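Local coordinates for repeat Five Residue (Rfr) protein or pentapeptide repeat protein (Cyanothece, PDB 2O6W), which is of unknown function but folds into a right-handed quadrilateral beta helix built from tandem pentapeptide repeats, at residues L113-R124 against N132-T143. Numbering follows the deposited sequence.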
ATOM      1  N   LEU A 113       7.115   1.294  -6.595  1.00 32.33           N
ATOM      2  CA  LEU A 113       5.879   1.945  -7.048  1.00 34.85           C
ATOM      3  C   LEU A 113       5.694   1.889  -8.554  1.00 36.33           C
ATOM      4  O   LEU A 113       5.044   2.758  -9.144  1.00 36.09           O
ATOM      5  CB  LEU A 113       5.846   3.414  -6.606  1.00 34.99           C
ATOM      6  CG  LEU A 113       5.321   3.782  -5.213  1.00 37.54           C
ATOM      7  CD1 LEU A 113       6.040   2.974  -4.158  1.00 37.29           C
ATOM      8  CD2 LEU A 113       5.514   5.282  -4.970  1.00 37.59           C
ATOM      9  N   GLN A 114       6.265   0.865  -9.177  1.00 38.64           N
ATOM     10  CA  GLN A 114       6.166   0.710 -10.621  1.00 39.07           C
ATOM     11  C   GLN A 114       4.725   0.561 -11.077  1.00 37.10           C
ATOM     12  O   GLN A 114       3.972  -0.266 -10.558  1.00 36.00           O
ATOM     13  CB  GLN A 114       6.973  -0.501 -11.085  1.00 41.70           C
ATOM     14  CG  GLN A 114       7.139  -0.570 -12.593  1.00 48.68           C
ATOM     15  CD  GLN A 114       7.986  -1.748 -13.022  1.00 52.47           C
ATOM     16  OE1 GLN A 114       7.594  -2.900 -12.850  1.00 57.41           O
ATOM     17  NE2 GLN A 114       9.160  -1.467 -13.570  1.00 55.13           N
ATOM     18  N   GLY A 115       4.356   1.380 -12.056  1.00 34.95           N
ATOM     19  CA  GLY A 115       3.014   1.339 -12.589  1.00 34.39           C
ATOM     20  C   GLY A 115       1.955   1.778 -11.603  1.00 34.22           C
ATOM     21  O   GLY A 115       0.774   1.674 -11.898  1.00 34.81           O
ATOM     22  N   ALA A 116       2.357   2.267 -10.435  1.00 34.74           N
ATOM     23  CA  ALA A 116       1.381   2.705  -9.442  1.00 35.66           C
ATOM     24  C   ALA A 116       0.786   4.052  -9.819  1.00 36.42           C
ATOM     25  O   ALA A 116       1.445   4.879 -10.460  1.00 36.35           O
ATOM     26  CB  ALA A 116       2.020   2.789  -8.060  1.00 33.30           C
ATOM     27  N   ASN A 117      -0.459   4.269  -9.413  1.00 36.92           N
ATOM     28  CA  ASN A 117      -1.152   5.518  -9.705  1.00 37.65           C
ATOM     29  C   ASN A 117      -1.321   6.351  -8.435  1.00 36.54           C
ATOM     30  O   ASN A 117      -2.062   5.970  -7.534  1.00 35.44           O
ATOM     31  CB  ASN A 117      -2.533   5.229 -10.302  1.00 38.78           C
ATOM     32  CG  ASN A 117      -3.185   6.473 -10.888  1.00 40.07           C
ATOM     33  OD1 ASN A 117      -2.772   7.599 -10.593  1.00 40.69           O
ATOM     34  ND2 ASN A 117      -4.211   6.278 -11.711  1.00 38.84           N
ATOM     35  N   LEU A 118      -0.639   7.487  -8.377  1.00 36.31           N
ATOM     36  CA  LEU A 118      -0.728   8.365  -7.219  1.00 37.30           C
ATOM     37  C   LEU A 118      -1.330   9.729  -7.531  1.00 37.22           C
ATOM     38  O   LEU A 118      -1.006  10.706  -6.866  1.00 36.80           O
ATOM     39  CB  LEU A 118       0.657   8.567  -6.588  1.00 36.18           C
ATOM     40  CG  LEU A 118       1.223   7.408  -5.758  1.00 36.04           C
ATOM     41  CD1 LEU A 118       1.452   6.200  -6.653  1.00 35.20           C
ATOM     42  CD2 LEU A 118       2.524   7.842  -5.097  1.00 31.79           C
ATOM     43  N   GLU A 119      -2.213   9.800  -8.523  1.00 38.51           N
ATOM     44  CA  GLU A 119      -2.819  11.078  -8.900  1.00 39.47           C
ATOM     45  C   GLU A 119      -3.458  11.821  -7.727  1.00 38.37           C
ATOM     46  O   GLU A 119      -4.238  11.251  -6.964  1.00 38.36           O
ATOM     47  CB  GLU A 119      -3.868  10.879  -9.999  1.00 41.96           C
ATOM     48  CG  GLU A 119      -4.304  12.187 -10.667  1.00 47.46           C
ATOM     49  CD  GLU A 119      -5.213  11.966 -11.872  1.00 53.44           C
ATOM     50  OE1 GLU A 119      -4.898  11.078 -12.700  1.00 57.75           O
ATOM     51  OE2 GLU A 119      -6.228  12.691 -12.006  1.00 53.05           O
ATOM     52  N   ASN A 120      -3.107  13.096  -7.592  1.00 37.23           N
ATOM     53  CA  ASN A 120      -3.640  13.945  -6.539  1.00 36.44           C
ATOM     54  C   ASN A 120      -3.292  13.483  -5.135  1.00 36.43           C
ATOM     55  O   ASN A 120      -3.868  13.950  -4.153  1.00 37.37           O
ATOM     56  CB  ASN A 120      -5.157  14.043  -6.677  1.00 37.64           C
ATOM     57  CG  ASN A 120      -5.569  14.576  -8.024  1.00 38.55           C
ATOM     58  OD1 ASN A 120      -4.912  15.464  -8.565  1.00 40.94           O
ATOM     59  ND2 ASN A 120      -6.653  14.049  -8.576  1.00 37.41           N
ATOM     60  N   ALA A 121      -2.345  12.565  -5.034  1.00 35.36           N
ATOM     61  CA  ALA A 121      -1.955  12.070  -3.731  1.00 35.36           C
ATOM     62  C   ALA A 121      -1.158  13.138  -2.985  1.00 35.96           C
ATOM     63  O   ALA A 121      -0.472  13.957  -3.601  1.00 34.77           O
ATOM     64  CB  ALA A 121      -1.128  10.809  -3.885  1.00 34.73           C
ATOM     65  N   ASN A 122      -1.262  13.131  -1.659  1.00 34.41           N
ATOM     66  CA  ASN A 122      -0.535  14.080  -0.823  1.00 33.21           C
ATOM     67  C   ASN A 122       0.755  13.451  -0.290  1.00 34.96           C
ATOM     68  O   ASN A 122       0.715  12.549   0.549  1.00 35.15           O
ATOM     69  CB  ASN A 122      -1.401  14.535   0.354  1.00 32.35           C
ATOM     70  CG  ASN A 122      -0.653  15.461   1.304  1.00 34.56           C
ATOM     71  OD1 ASN A 122       0.362  16.057   0.928  1.00 34.04           O
ATOM     72  ND2 ASN A 122      -1.154  15.600   2.530  1.00 32.69           N
ATOM     73  N   LEU A 123       1.896  13.937  -0.776  1.00 35.07           N
ATOM     74  CA  LEU A 123       3.194  13.428  -0.356  1.00 34.30           C
ATOM     75  C   LEU A 123       3.987  14.407   0.502  1.00 35.14           C
ATOM     76  O   LEU A 123       5.216  14.334   0.553  1.00 34.46           O
ATOM     77  CB  LEU A 123       4.030  13.045  -1.577  1.00 34.98           C
ATOM     78  CG  LEU A 123       3.708  11.714  -2.254  1.00 36.30           C
ATOM     79  CD1 LEU A 123       2.237  11.640  -2.608  1.00 37.15           C
ATOM     80  CD2 LEU A 123       4.565  11.583  -3.503  1.00 38.39           C
ATOM     81  N   ARG A 124       3.291  15.316   1.178  1.00 35.49           N
ATOM     82  CA  ARG A 124       3.950  16.297   2.036  1.00 37.92           C
ATOM     83  C   ARG A 124       4.695  15.628   3.177  1.00 38.53           C
ATOM     84  O   ARG A 124       4.103  14.890   3.961  1.00 41.71           O
ATOM     85  CB  ARG A 124       2.934  17.270   2.636  1.00 39.51           C
ATOM     86  CG  ARG A 124       2.343  18.253   1.660  1.00 43.40           C
ATOM     87  CD  ARG A 124       1.446  19.249   2.375  1.00 48.32           C
ATOM     88  NE  ARG A 124       0.867  20.204   1.438  1.00 53.05           N
ATOM     89  CZ  ARG A 124      -0.194  19.961   0.676  1.00 55.79           C
ATOM     90  NH1 ARG A 124      -0.812  18.790   0.741  1.00 55.73           N
ATOM     91  NH2 ARG A 124      -0.629  20.888  -0.169  1.00 58.23           N
ATOM     92  N   ASN A 132      11.239   3.050  -6.601  1.00 44.76           N
ATOM     93  CA  ASN A 132      11.213   2.752  -8.034  1.00 47.37           C
ATOM     94  C   ASN A 132       9.997   3.473  -8.628  1.00 48.45           C
ATOM     95  O   ASN A 132       8.860   3.056  -8.420  1.00 47.21           O
ATOM     96  CB  ASN A 132      11.113   1.235  -8.267  1.00 47.64           C
ATOM     97  CG  ASN A 132      10.953   0.874  -9.743  1.00 49.87           C
ATOM     98  OD1 ASN A 132      11.284   1.665 -10.630  1.00 52.85           O
ATOM     99  ND2 ASN A 132      10.460  -0.328 -10.009  1.00 49.86           N
ATOM    100  N   LEU A 133      10.252   4.559  -9.357  1.00 50.52           N
ATOM    101  CA  LEU A 133       9.194   5.363  -9.966  1.00 53.70           C
ATOM    102  C   LEU A 133       9.035   5.101 -11.457  1.00 56.92           C
ATOM    103  O   LEU A 133       8.681   6.005 -12.224  1.00 58.00           O
ATOM    104  CB  LEU A 133       9.477   6.853  -9.741  1.00 51.73           C
ATOM    105  CG  LEU A 133       9.531   7.320  -8.286  1.00 50.94           C
ATOM    106  CD1 LEU A 133      10.035   8.755  -8.213  1.00 49.48           C
ATOM    107  CD2 LEU A 133       8.150   7.195  -7.670  1.00 48.85           C
ATOM    108  N   GLU A 134       9.295   3.864 -11.871  1.00 59.85           N
ATOM    109  CA  GLU A 134       9.191   3.494 -13.281  1.00 61.85           C
ATOM    110  C   GLU A 134       7.736   3.385 -13.711  1.00 59.81           C
ATOM    111  O   GLU A 134       7.019   2.487 -13.280  1.00 59.80           O
ATOM    112  CB  GLU A 134       9.898   2.160 -13.541  1.00 65.50           C
ATOM    113  CG  GLU A 134      10.072   1.862 -15.023  1.00 72.26           C
ATOM    114  CD  GLU A 134      10.652   0.484 -15.296  1.00 76.37           C
ATOM    115  OE1 GLU A 134      11.668   0.117 -14.659  1.00 77.51           O
ATOM    116  OE2 GLU A 134      10.092  -0.229 -16.159  1.00 77.66           O
ATOM    117  N   GLU A 135       7.315   4.306 -14.568  1.00 58.46           N
ATOM    118  CA  GLU A 135       5.942   4.331 -15.065  1.00 58.66           C
ATOM    119  C   GLU A 135       4.954   4.627 -13.945  1.00 55.39           C
ATOM    120  O   GLU A 135       3.823   4.142 -13.948  1.00 54.48           O
ATOM    121  CB  GLU A 135       5.591   2.997 -15.727  1.00 62.22           C
ATOM    122  CG  GLU A 135       6.424   2.681 -16.955  1.00 68.36           C
ATOM    123  CD  GLU A 135       6.216   1.264 -17.441  1.00 72.48           C
ATOM    124  OE1 GLU A 135       6.558   0.325 -16.681  1.00 74.07           O
ATOM    125  OE2 GLU A 135       5.713   1.089 -18.575  1.00 74.21           O
ATOM    126  N   THR A 136       5.397   5.433 -12.987  1.00 51.45           N
ATOM    127  CA  THR A 136       4.568   5.815 -11.858  1.00 47.79           C
ATOM    128  C   THR A 136       3.870   7.128 -12.190  1.00 44.81           C
ATOM    129  O   THR A 136       4.524   8.113 -12.529  1.00 44.15           O
ATOM    130  CB  THR A 136       5.416   6.014 -10.586  1.00 47.87           C
ATOM    131  OG1 THR A 136       6.135   4.810 -10.299  1.00 48.00           O
ATOM    132  CG2 THR A 136       4.527   6.371  -9.400  1.00 46.50           C
ATOM    133  N   HIS A 137       2.545   7.134 -12.084  1.00 41.19           N
ATOM    134  CA  HIS A 137       1.752   8.321 -12.384  1.00 38.72           C
ATOM    135  C   HIS A 137       1.765   9.283 -11.198  1.00 36.33           C
ATOM    136  O   HIS A 137       1.129   9.022 -10.176  1.00 35.43           O
ATOM    137  CB  HIS A 137       0.315   7.906 -12.703  1.00 41.11           C
ATOM    138  CG  HIS A 137      -0.468   8.950 -13.432  1.00 45.20           C
ATOM    139  ND1 HIS A 137      -1.843   9.038 -13.359  1.00 46.99           N
ATOM    140  CD2 HIS A 137      -0.072   9.942 -14.264  1.00 45.36           C
ATOM    141  CE1 HIS A 137      -2.258  10.040 -14.112  1.00 48.22           C
ATOM    142  NE2 HIS A 137      -1.203  10.605 -14.673  1.00 48.06           N
ATOM    143  N   LEU A 138       2.483  10.395 -11.332  1.00 34.64           N
ATOM    144  CA  LEU A 138       2.576  11.369 -10.245  1.00 34.57           C
ATOM    145  C   LEU A 138       1.838  12.671 -10.515  1.00 34.23           C
ATOM    146  O   LEU A 138       2.096  13.686  -9.873  1.00 32.45           O
ATOM    147  CB  LEU A 138       4.038  11.678  -9.937  1.00 34.34           C
ATOM    148  CG  LEU A 138       4.880  10.518  -9.402  1.00 33.93           C
ATOM    149  CD1 LEU A 138       6.306  11.002  -9.230  1.00 31.96           C
ATOM    150  CD2 LEU A 138       4.316  10.015  -8.071  1.00 34.71           C
ATOM    151  N   LYS A 139       0.908  12.629 -11.461  1.00 35.10           N
ATOM    152  CA  LYS A 139       0.129  13.804 -11.816  1.00 36.08           C
ATOM    153  C   LYS A 139      -0.635  14.391 -10.622  1.00 36.35           C
ATOM    154  O   LYS A 139      -1.338  13.673  -9.912  1.00 37.65           O
ATOM    155  CB  LYS A 139      -0.852  13.444 -12.933  1.00 36.40           C
ATOM    156  CG  LYS A 139      -1.867  14.531 -13.237  1.00 38.66           C
ATOM    157  CD  LYS A 139      -2.987  14.030 -14.133  1.00 39.41           C
ATOM    158  CE  LYS A 139      -4.076  15.082 -14.249  1.00 41.48           C
ATOM    159  NZ  LYS A 139      -5.302  14.576 -14.914  1.00 43.50           N
ATOM    160  N   GLY A 140      -0.475  15.695 -10.402  1.00 37.72           N
ATOM    161  CA  GLY A 140      -1.179  16.377  -9.324  1.00 36.32           C
ATOM    162  C   GLY A 140      -0.774  16.135  -7.882  1.00 37.07           C
ATOM    163  O   GLY A 140      -1.457  16.604  -6.976  1.00 37.30           O
ATOM    164  N   ILE A 141       0.321  15.417  -7.648  1.00 38.94           N
ATOM    165  CA  ILE A 141       0.759  15.157  -6.274  1.00 39.12           C
ATOM    166  C   ILE A 141       1.129  16.462  -5.572  1.00 40.12           C
ATOM    167  O   ILE A 141       1.471  17.448  -6.217  1.00 40.14           O
ATOM    168  CB  ILE A 141       1.987  14.217  -6.223  1.00 38.81           C
ATOM    169  CG1 ILE A 141       3.148  14.818  -7.017  1.00 39.78           C
ATOM    170  CG2 ILE A 141       1.627  12.859  -6.773  1.00 38.81           C
ATOM    171  CD1 ILE A 141       4.426  14.009  -6.935  1.00 40.27           C
ATOM    172  N   GLU A 142       1.057  16.461  -4.249  1.00 42.21           N
ATOM    173  CA  GLU A 142       1.393  17.636  -3.460  1.00 45.43           C
ATOM    174  C   GLU A 142       2.661  17.331  -2.664  1.00 46.61           C
ATOM    175  O   GLU A 142       2.814  16.236  -2.123  1.00 47.50           O
ATOM    176  CB  GLU A 142       0.245  17.967  -2.505  1.00 48.74           C
ATOM    177  CG  GLU A 142      -1.112  18.105  -3.186  1.00 57.08           C
ATOM    178  CD  GLU A 142      -2.274  18.178  -2.193  1.00 62.14           C
ATOM    179  OE1 GLU A 142      -2.302  19.118  -1.368  1.00 63.49           O
ATOM    180  OE2 GLU A 142      -3.162  17.294  -2.241  1.00 64.74           O
ATOM    181  N   THR A 143       3.576  18.292  -2.604  1.00 46.88           N
ATOM    182  CA  THR A 143       4.819  18.102  -1.869  1.00 47.79           C
ATOM    183  C   THR A 143       5.196  19.369  -1.112  1.00 47.98           C
ATOM    184  O   THR A 143       4.481  20.364  -1.160  1.00 49.17           O
ATOM    185  CB  THR A 143       5.982  17.726  -2.817  1.00 47.93           C
ATOM    186  OG1 THR A 143       6.121  18.732  -3.827  1.00 49.75           O
ATOM    187  CG2 THR A 143       5.720  16.381  -3.476  1.00 45.61           C
TER
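Leu118 and Leu138 run alongside each other into the interior, their CD2 methyls 4.1 Å apart, where one coil of the pentapeptide-repeat beta helix stacks on the next. Residues 113-124 and 132-143 pair mostly at an offset of twenty residues, and type II turns form the corners in both. Backbone bridges join Asn117 to His137 (His137 N to Ala116 O, Leu118 N to His137 O) and Asn122 to Glu142 (Glu142 N to Ala121 O, Leu123 N to Glu142 O), and further backbone bonds link the coils. Leucines fill the inside; Ile141, in a site where residues 113-124 have the smaller Ala121, adds CG2, 3.4 Å from Leu118 O. Near the first corner Thr136 suits a place beside a turn carbonyl: its OG1 donates to Leu113 O at 2.6 Å from above the carbonyl plane, on the face opposite Ala116 N.

Polar chains cover the outside. Asn117 has its CG anti to the backbone N (chi1 -168°), which brings OD1 to Glu119 N in an Asx turn and, from the other face of the amide, to His137 ND1 at 3.3 Å. Glu119 sets its carboxylate almost perpendicular to the imidazole, OE1 3.2 Å from His137 CE1, while OE2 forms a long salt bridge with Lys139 NZ.

At the far corner the extended Arg124 side chain, turned at its guanidinium, forms a salt bridge, with NH1 and NH2 both gripping the single oxygen OE1 of Glu142. An alanine here is likely to leave the Glu142 carboxylate without its countercharge and free to turn. Glu142 CB lies over one guanidinium face, whereas OE1 sits in the guanidinium plane, 2.6 Å from Arg124 NH1, and takes Arg124 NH2 on its anti lone pair at 2.7 Å.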